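Local coordinates for molybdenum ABC transporter, periplasmic molybdenum-binding protein (Vibrio cholerae, PDB 4RXL) that binds tungstate and probably captures molybdate or tungstate in the periplasm for delivery to an ABC importer built from ModB and ModC, at residues N16-N19 against A20-D24; V212-R216 against S217-Q221; G71-P75 against N76-T80. All blocks are in the same frame, centred on the assembly; numbering follows the deposited sequence.

Contact 1: N16-N19 against A20-D24; sequences NAVN and ALVAD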
loop_
_atom_site.group_PDB
_atom_site.type_symbol
_atom_site.label_atom_id
_atom_site.label_comp_id
_atom_site.label_asym_id
_atom_site.label_seq_id
_atom_site.Cartn_x
_atom_site.Cartn_y
_atom_site.Cartn_z
ATOM N N ASN A 16 -7.744 -6.469 0.200
ATOM C CA ASN A 16 -8.118 -7.858 0.252
ATOM C C ASN A 16 -7.919 -8.470 1.608
ATOM O O ASN A 16 -8.781 -9.182 2.078
ATOM C CB ASN A 16 -7.435 -8.686 -0.831
ATOM C CG ASN A 16 -7.757 -8.152 -2.197
ATOM O OD1 ASN A 16 -7.161 -7.184 -2.642
ATOM N ND2 ASN A 16 -8.712 -8.754 -2.847
ATOM N N ALA A 17 -6.819 -8.143 2.260
ATOM C CA ALA A 17 -6.513 -8.675 3.571
ATOM C C ALA A 17 -7.518 -8.195 4.600
ATOM O O ALA A 17 -7.956 -9.010 5.414
ATOM C CB ALA A 17 -5.092 -8.277 3.994
ATOM N N VAL A 18 -7.890 -6.917 4.548
ATOM C CA VAL A 18 -8.887 -6.419 5.513
ATOM C C VAL A 18 -10.246 -7.057 5.210
ATOM O O VAL A 18 -10.994 -7.416 6.121
ATOM C CB VAL A 18 -8.962 -4.900 5.574
ATOM C CG1 VAL A 18 -10.107 -4.427 6.487
ATOM C CG2 VAL A 18 -7.635 -4.389 6.083
ATOM N N ASN A 19 -10.578 -7.240 3.944
ATOM C CA ASN A 19 -11.825 -7.912 3.651
ATOM C C ASN A 19 -11.853 -9.336 4.274
ATOM O O ASN A 19 -12.827 -9.753 4.872
ATOM C CB ASN A 19 -12.075 -7.985 2.144
ATOM C CG ASN A 19 -12.493 -6.637 1.543
ATOM O OD1 ASN A 19 -12.906 -5.701 2.242
ATOM N ND2 ASN A 19 -12.379 -6.550 0.241
ATOM N N ALA A 20 -10.743 -10.072 4.124
ATOM C CA ALA A 20 -10.597 -11.375 4.729
ATOM C C ALA A 20 -10.645 -11.341 6.261
ATOM O O ALA A 20 -11.244 -12.205 6.869
ATOM C CB ALA A 20 -9.305 -12.014 4.254
ATOM N N LEU A 21 -10.009 -10.336 6.848
ATOM C CA LEU A 21 -10.014 -10.162 8.302
ATOM C C LEU A 21 -11.392 -9.840 8.865
ATOM O O LEU A 21 -11.788 -10.421 9.884
ATOM C CB LEU A 21 -9.003 -9.118 8.733
ATOM C CG LEU A 21 -7.520 -9.447 8.507
ATOM C CD1 LEU A 21 -6.658 -8.208 8.496
ATOM C CD2 LEU A 21 -7.008 -10.424 9.564
ATOM N N VAL A 22 -12.118 -8.952 8.180
ATOM C CA VAL A 22 -13.516 -8.648 8.515
ATOM C C VAL A 22 -14.389 -9.896 8.456
ATOM O O VAL A 22 -15.181 -10.137 9.348
ATOM C CB VAL A 22 -14.086 -7.572 7.569
ATOM C CG1 VAL A 22 -15.587 -7.453 7.699
ATOM C CG2 VAL A 22 -13.450 -6.220 7.862
ATOM N N ALA A 23 -14.209 -10.699 7.408
ATOM C CA ALA A 23 -14.965 -11.913 7.224
ATOM C C ALA A 23 -14.726 -12.911 8.360
ATOM O O ALA A 23 -15.664 -13.487 8.880
ATOM C CB ALA A 23 -14.620 -12.538 5.887
ATOM N N ASP A 24 -13.465 -13.102 8.732
ATOM C CA ASP A 24 -13.074 -14.041 9.787
ATOM C C ASP A 24 -13.650 -13.585 11.128
ATOM O O ASP A 24 -14.327 -14.326 11.808
ATOM C CB ASP A 24 -11.540 -14.124 9.850
ATOM C CG ASP A 24 -11.032 -15.162 10.864
ATOM O OD1 ASP A 24 -11.385 -16.346 10.729
ATOM O OD2 ASP A 24 -10.248 -14.794 11.768
#
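Leu21 lies back over the carbonyl of Ala17, one turn earlier in helix 15-28. Its chi1 of -66° sets CG beside the backbone N and opposite the carbonyl carbon, which turns the chain toward the preceding turn. CB is 3.5 Å from Ala17 O. CG comes closer, at 3.2 Å from Ala17 O. At the tip, CD1 stays beside the same oxygen, 3.4 Å from Ala17 O, and also faces helix 206-215. CD2 turns to helix 218-226. The oxygen beneath is already engaged: Leu21 N donates to Ala17 O at 2.8 Å.

Val22 does much the same one position on. Its CG2 rests 3.2 Å from Val18 O, and the same methyl meets Val18 CG1 at 4.0 Å. The two valines meet at a slant. The amide of Val22 gives Val18 O a straight bond, 2.8 Å from N to O with an angle of 172° at the hydrogen. Ala20 N to Asn16 O and Ala23 N to Asn19 O complete four successive i to i+4 bonds.

The two asparagines turn their amides elsewhere. Asn16 OD1 accepts from Arg154 of helix 153-161, and Asn19 OD1 is hydrogen-bonded to the hydroxyl of Tyr37 on strand 33-38. Val18 packs on Thr35 and Tyr37 of that strand. Leu21 packs on both 206-215 and 218-226, and Ala20 on Ile223 of the latter. The helix is the middle member of a beta-alpha-beta unit between strands 6-11 and 33-38.

The chemistry is therefore divided. Backbone amides satisfy the carbonyls of this turn. The carbonyls of Ala17 and Val18 also lie against the branched chains of Leu21 and Val22, and the asparagine tips serve partners beyond the helix.

Contact 2: V212-R216 against S217-Q221; sequences VAYLR and SDAAQ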
loop_
_atom_site.group_PDB
_atom_site.type_symbol
_atom_site.label_atom_id
_atom_site.label_comp_id
_atom_site.label_asym_id
_atom_site.label_seq_id
_atom_site.Cartn_x
_atom_site.Cartn_y
_atom_site.Cartn_z
ATOM N N VAL A 212 -8.763 -4.179 17.421
ATOM C CA VAL A 212 -7.307 -4.014 17.456
ATOM C C VAL A 212 -6.649 -5.275 18.052
ATOM O O VAL A 212 -5.657 -5.786 17.506
ATOM C CB VAL A 212 -6.945 -2.719 18.222
ATOM C CG1 VAL A 212 -5.461 -2.666 18.569
ATOM C CG2 VAL A 212 -7.360 -1.505 17.393
ATOM N N ALA A 213 -7.220 -5.793 19.142
ATOM C CA ALA A 213 -6.719 -7.021 19.778
ATOM C C ALA A 213 -6.726 -8.189 18.787
ATOM O O ALA A 213 -5.754 -8.947 18.707
ATOM C CB ALA A 213 -7.528 -7.366 21.025
ATOM N N TYR A 214 -7.801 -8.305 18.005
ATOM C CA TYR A 214 -7.889 -9.348 16.992
ATOM C C TYR A 214 -6.847 -9.127 15.887
ATOM O O TYR A 214 -6.157 -10.083 15.494
ATOM C CB TYR A 214 -9.311 -9.451 16.401
ATOM C CG TYR A 214 -9.363 -10.275 15.130
ATOM C CD1 TYR A 214 -9.329 -11.671 15.164
ATOM C CD2 TYR A 214 -9.369 -9.655 13.891
ATOM C CE1 TYR A 214 -9.346 -12.414 13.993
ATOM C CE2 TYR A 214 -9.390 -10.388 12.725
ATOM C CZ TYR A 214 -9.372 -11.750 12.775
ATOM O OH TYR A 214 -9.374 -12.456 11.598
ATOM N N LEU A 215 -6.692 -7.892 15.423
ATOM C CA LEU A 215 -5.735 -7.608 14.310
ATOM C C LEU A 215 -4.279 -7.907 14.682
ATOM O O LEU A 215 -3.462 -8.196 13.813
ATOM C CB LEU A 215 -5.865 -6.161 13.804
ATOM C CG LEU A 215 -7.162 -5.906 13.030
ATOM C CD1 LEU A 215 -7.365 -4.414 12.831
ATOM C CD2 LEU A 215 -7.182 -6.665 11.699
ATOM N N ARG A 216 -3.970 -7.797 15.967
ATOM C CA ARG A 216 -2.632 -8.076 16.491
ATOM C C ARG A 216 -2.460 -9.556 16.865
ATOM O O ARG A 216 -1.357 -9.987 17.193
ATOM C CB ARG A 216 -2.354 -7.190 17.721
ATOM C CG ARG A 216 -2.316 -5.693 17.419
ATOM C CD ARG A 216 -2.543 -4.840 18.661
ATOM N NE ARG A 216 -1.381 -4.786 19.548
ATOM C CZ ARG A 216 -1.314 -4.041 20.652
ATOM N NH1 ARG A 216 -2.339 -3.279 21.013
ATOM N NH2 ARG A 216 -0.218 -4.055 21.393
ATOM N N SER A 217 -3.549 -10.331 16.818
ATOM C CA SER A 217 -3.520 -11.746 17.207
ATOM C C SER A 217 -2.935 -12.662 16.139
ATOM O O SER A 217 -2.893 -12.324 14.959
ATOM C CB SER A 217 -4.931 -12.252 17.526
ATOM O OG SER A 217 -5.691 -12.428 16.333
ATOM N N ASP A 218 -2.519 -13.845 16.571
ATOM C CA ASP A 218 -1.932 -14.850 15.669
ATOM C C ASP A 218 -2.858 -15.175 14.495
ATOM O O ASP A 218 -2.395 -15.307 13.373
ATOM C CB ASP A 218 -1.596 -16.142 16.453
ATOM C CG ASP A 218 -0.829 -17.178 15.615
ATOM O OD1 ASP A 218 -0.079 -16.790 14.689
ATOM O OD2 ASP A 218 -0.973 -18.387 15.902
ATOM N N ALA A 219 -4.159 -15.309 14.772
ATOM C CA ALA A 219 -5.153 -15.605 13.736
ATOM C C ALA A 219 -5.142 -14.575 12.616
ATOM O O ALA A 219 -5.136 -14.926 11.433
ATOM C CB ALA A 219 -6.536 -15.687 14.349
ATOM N N ALA A 220 -5.077 -13.302 12.977
ATOM C CA ALA A 220 -5.065 -12.238 11.984
ATOM C C ALA A 220 -3.715 -12.221 11.251
ATOM O O ALA A 220 -3.645 -11.972 10.055
ATOM C CB ALA A 220 -5.328 -10.881 12.625
ATOM N N GLN A 221 -2.638 -12.469 11.993
ATOM C CA GLN A 221 -1.318 -12.454 11.380
ATOM C C GLN A 221 -1.181 -13.578 10.367
ATOM O O GLN A 221 -0.550 -13.362 9.346
ATOM C CB GLN A 221 -0.222 -12.530 12.454
ATOM C CG GLN A 221 -0.139 -11.263 13.310
ATOM C CD GLN A 221 0.242 -10.017 12.508
ATOM O OE1 GLN A 221 1.252 -10.024 11.808
ATOM N NE2 GLN A 221 -0.569 -8.943 12.604
#
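Two first torsions bring Tyr214 and Ser217 together. Tyr214 has chi1 at 166°, so CG lies opposite its backbone N and the ring swings forward along the chain, toward the helix that follows. Ser217 has chi1 at 74°, which places OG between its own N and carbonyl carbon and points it back at Tyr214.

OG donates to Tyr214 O over a short 2.5 Å. It arrives in the carbonyl plane, on a lone pair. The amide of Ser217 reaches the same oxygen, with N to O at 2.9 Å, but comes from well above that plane. Two donors of one residue thus grip Tyr214 O from different directions.

The tyrosine ring presents one face to Ala220. The methyl CB is 4.2 Å from the ring centroid, a CH-pi contact offset toward the rim. Ala220 CB also sits 3.1 Å from Tyr214 O, so the same methyl touches both ring face and carbonyl oxygen. Ala219 CB touches the ring obliquely at CE1.

Gln221 folds back through a bend at chi2. Its NE2 donates to Leu215 O at 3.2 Å. NE2 lies in the Leu215 carbonyl plane, and Leu215 O lies nearly in the Gln221 amide plane. The same NE2 also makes a weak bond to Leu81 O of strand 78-91.

Ser217 holds the N-cap position of helix 218-226, but its OG is turned back to Tyr214 O. The bond from Ser217 N to Tyr214 O closes a type I beta turn over residues 214-217. This turn joins helices 206-215 and 218-226, which both pack on Leu21 of helix 15-28.

Contact 3: G71-P75 against N76-T80; sequences GLVKP and NKVVT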
loop_
_atom_site.group_PDB
_atom_site.type_symbol
_atom_site.label_atom_id
_atom_site.label_comp_id
_atom_site.label_asym_id
_atom_site.label_seq_id
_atom_site.Cartn_x
_atom_site.Cartn_y
_atom_site.Cartn_z
ATOM N N GLY A 71 -3.206 15.534 16.965
ATOM C CA GLY A 71 -3.928 15.330 18.212
ATOM C C GLY A 71 -5.155 14.444 18.095
ATOM O O GLY A 71 -5.934 14.368 19.037
ATOM N N LEU A 72 -5.323 13.767 16.963
ATOM C CA LEU A 72 -6.478 12.906 16.715
ATOM C C LEU A 72 -6.268 11.446 17.103
ATOM O O LEU A 72 -7.233 10.692 17.177
ATOM C CB LEU A 72 -6.854 12.951 15.236
ATOM C CG LEU A 72 -7.128 14.368 14.732
ATOM C CD1 LEU A 72 -7.140 14.426 13.216
ATOM C CD2 LEU A 72 -8.422 14.907 15.341
ATOM N N VAL A 73 -5.015 11.042 17.293
ATOM C CA VAL A 73 -4.662 9.703 17.773
ATOM C C VAL A 73 -3.634 9.902 18.877
ATOM O O VAL A 73 -2.724 10.678 18.697
ATOM C CB VAL A 73 -4.021 8.869 16.657
ATOM C CG1 VAL A 73 -3.633 7.492 17.178
ATOM C CG2 VAL A 73 -4.961 8.764 15.470
ATOM N N LYS A 74 -3.771 9.209 20.003
ATOM C CA LYS A 74 -2.741 9.263 21.046
ATOM C C LYS A 74 -1.548 8.401 20.616
ATOM O O LYS A 74 -1.732 7.395 19.953
ATOM C CB LYS A 74 -3.310 8.808 22.390
ATOM C CG LYS A 74 -4.506 9.636 22.830
ATOM C CD LYS A 74 -5.283 9.001 23.968
ATOM C CE LYS A 74 -6.456 9.899 24.342
ATOM N NZ LYS A 74 -7.291 9.344 25.440
ATOM N N PRO A 75 -0.311 8.800 20.978
ATOM C CA PRO A 75 0.869 8.130 20.429
ATOM C C PRO A 75 0.943 6.634 20.764
ATOM O O PRO A 75 1.478 5.857 19.982
ATOM C CB PRO A 75 2.041 8.901 21.065
ATOM C CG PRO A 75 1.453 10.186 21.545
ATOM C CD PRO A 75 0.057 9.833 21.959
ATOM N N ASN A 76 0.410 6.238 21.924
ATOM C CA ASN A 76 0.373 4.814 22.285
ATOM C C ASN A 76 -0.807 4.003 21.742
ATOM O O ASN A 76 -0.990 2.839 22.103
ATOM C CB ASN A 76 0.444 4.646 23.813
ATOM C CG ASN A 76 -0.807 5.130 24.548
ATOM O OD1 ASN A 76 -1.682 5.760 23.965
ATOM N ND2 ASN A 76 -0.885 4.837 25.849
ATOM N N LYS A 77 -1.605 4.604 20.870
ATOM C CA LYS A 77 -2.682 3.881 20.191
ATOM C C LYS A 77 -2.375 3.585 18.725
ATOM O O LYS A 77 -3.301 3.359 17.930
ATOM C CB LYS A 77 -3.978 4.690 20.318
ATOM C CG LYS A 77 -4.453 4.841 21.756
ATOM C CD LYS A 77 -5.206 3.611 22.226
ATOM C CE LYS A 77 -5.267 3.478 23.733
ATOM N NZ LYS A 77 -5.706 2.098 24.083
ATOM N N VAL A 78 -1.095 3.602 18.363
ATOM C CA VAL A 78 -0.643 3.214 17.049
ATOM C C VAL A 78 0.273 2.024 17.220
ATOM O O VAL A 78 1.172 2.053 18.049
ATOM C CB VAL A 78 0.125 4.352 16.351
ATOM C CG1 VAL A 78 0.513 3.960 14.937
ATOM C CG2 VAL A 78 -0.688 5.633 16.375
ATOM N N VAL A 79 0.033 0.962 16.464
ATOM C CA VAL A 79 0.887 -0.241 16.546
ATOM C C VAL A 79 1.192 -0.680 15.128
ATOM O O VAL A 79 0.416 -0.427 14.233
ATOM C CB VAL A 79 0.228 -1.391 17.340
ATOM C CG1 VAL A 79 -0.191 -0.908 18.721
ATOM C CG2 VAL A 79 -0.966 -1.974 16.595
ATOM N N THR A 80 2.329 -1.307 14.874
ATOM C CA THR A 80 2.632 -1.738 13.507
ATOM C C THR A 80 2.020 -3.114 13.268
ATOM O O THR A 80 2.152 -4.040 14.071
ATOM C CB THR A 80 4.139 -1.781 13.229
ATOM O OG1 THR A 80 4.723 -0.555 13.665
ATOM C CG2 THR A 80 4.404 -1.952 11.759
#
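Val73 meets Val78 across the bend that leads from helix 61-69 into strand 78-91. It comes two residues after Gly71, whose positive phi of 87° ends that helix in a Schellman motif. Val73 CG1 touches Val78 CG2 at 3.6 Å, and the two side chains cross at about a right angle. Val73 uses the branch opposite its own N, which reaches toward the strand; Val78 answers with CG2, the branch beside its own N. Val73 is buried, and also packs on Leu67 and Leu202.

Lys74 follows with its carbonyl turned inward. Lys77 N donates to Lys74 O at 2.9 Å, from above the carbonyl plane and not on a lone pair. This bond closes a type I beta turn over residues 74-77, with Pro75 and Asn76 at its two central positions. The Lys74 chain runs extended away from the turn. Its CB is 3.8 Å from Asn76 OD1 and 4.2 Å from Lys77 CG.

Pro75 comes next. Its fixed phi of -61° suits the first of the central positions. Pro75 packs on Val68 of helix 61-69. Asn76 has chi1 at 69°, which tips its carboxamide back over the turn toward Lys74. Beyond it, the backbone of Lys77 is hydrogen-bonded to that of Gln201, at the end of strand 195-201.

How the contacts relate
Contacts 1 and 2 are neighbours, with centres about 12 Å apart. Asp24 OD2 and Tyr214 OH lie 2.5 Å apart, a probable hydrogen bond between helix 15-28 and helix 206-215. Leu21 CD2 packs on Ala220 CB at 3.5 Å, and Leu21 CD1 on Leu215 CD2 at 3.6 Å. Contact 2 also reaches contact 3, where Arg216 CZ meets Val79 CG1 at 3.8 Å; their centres are about 17 Å apart. Contacts 1 and 3 do not touch, with nearest atoms about 11 Å apart. Only contact 1 approaches the pocket: the side chain of Asn16 is about 10 Å from the bound tungstate. Contacts 2 and 3 lie away from it.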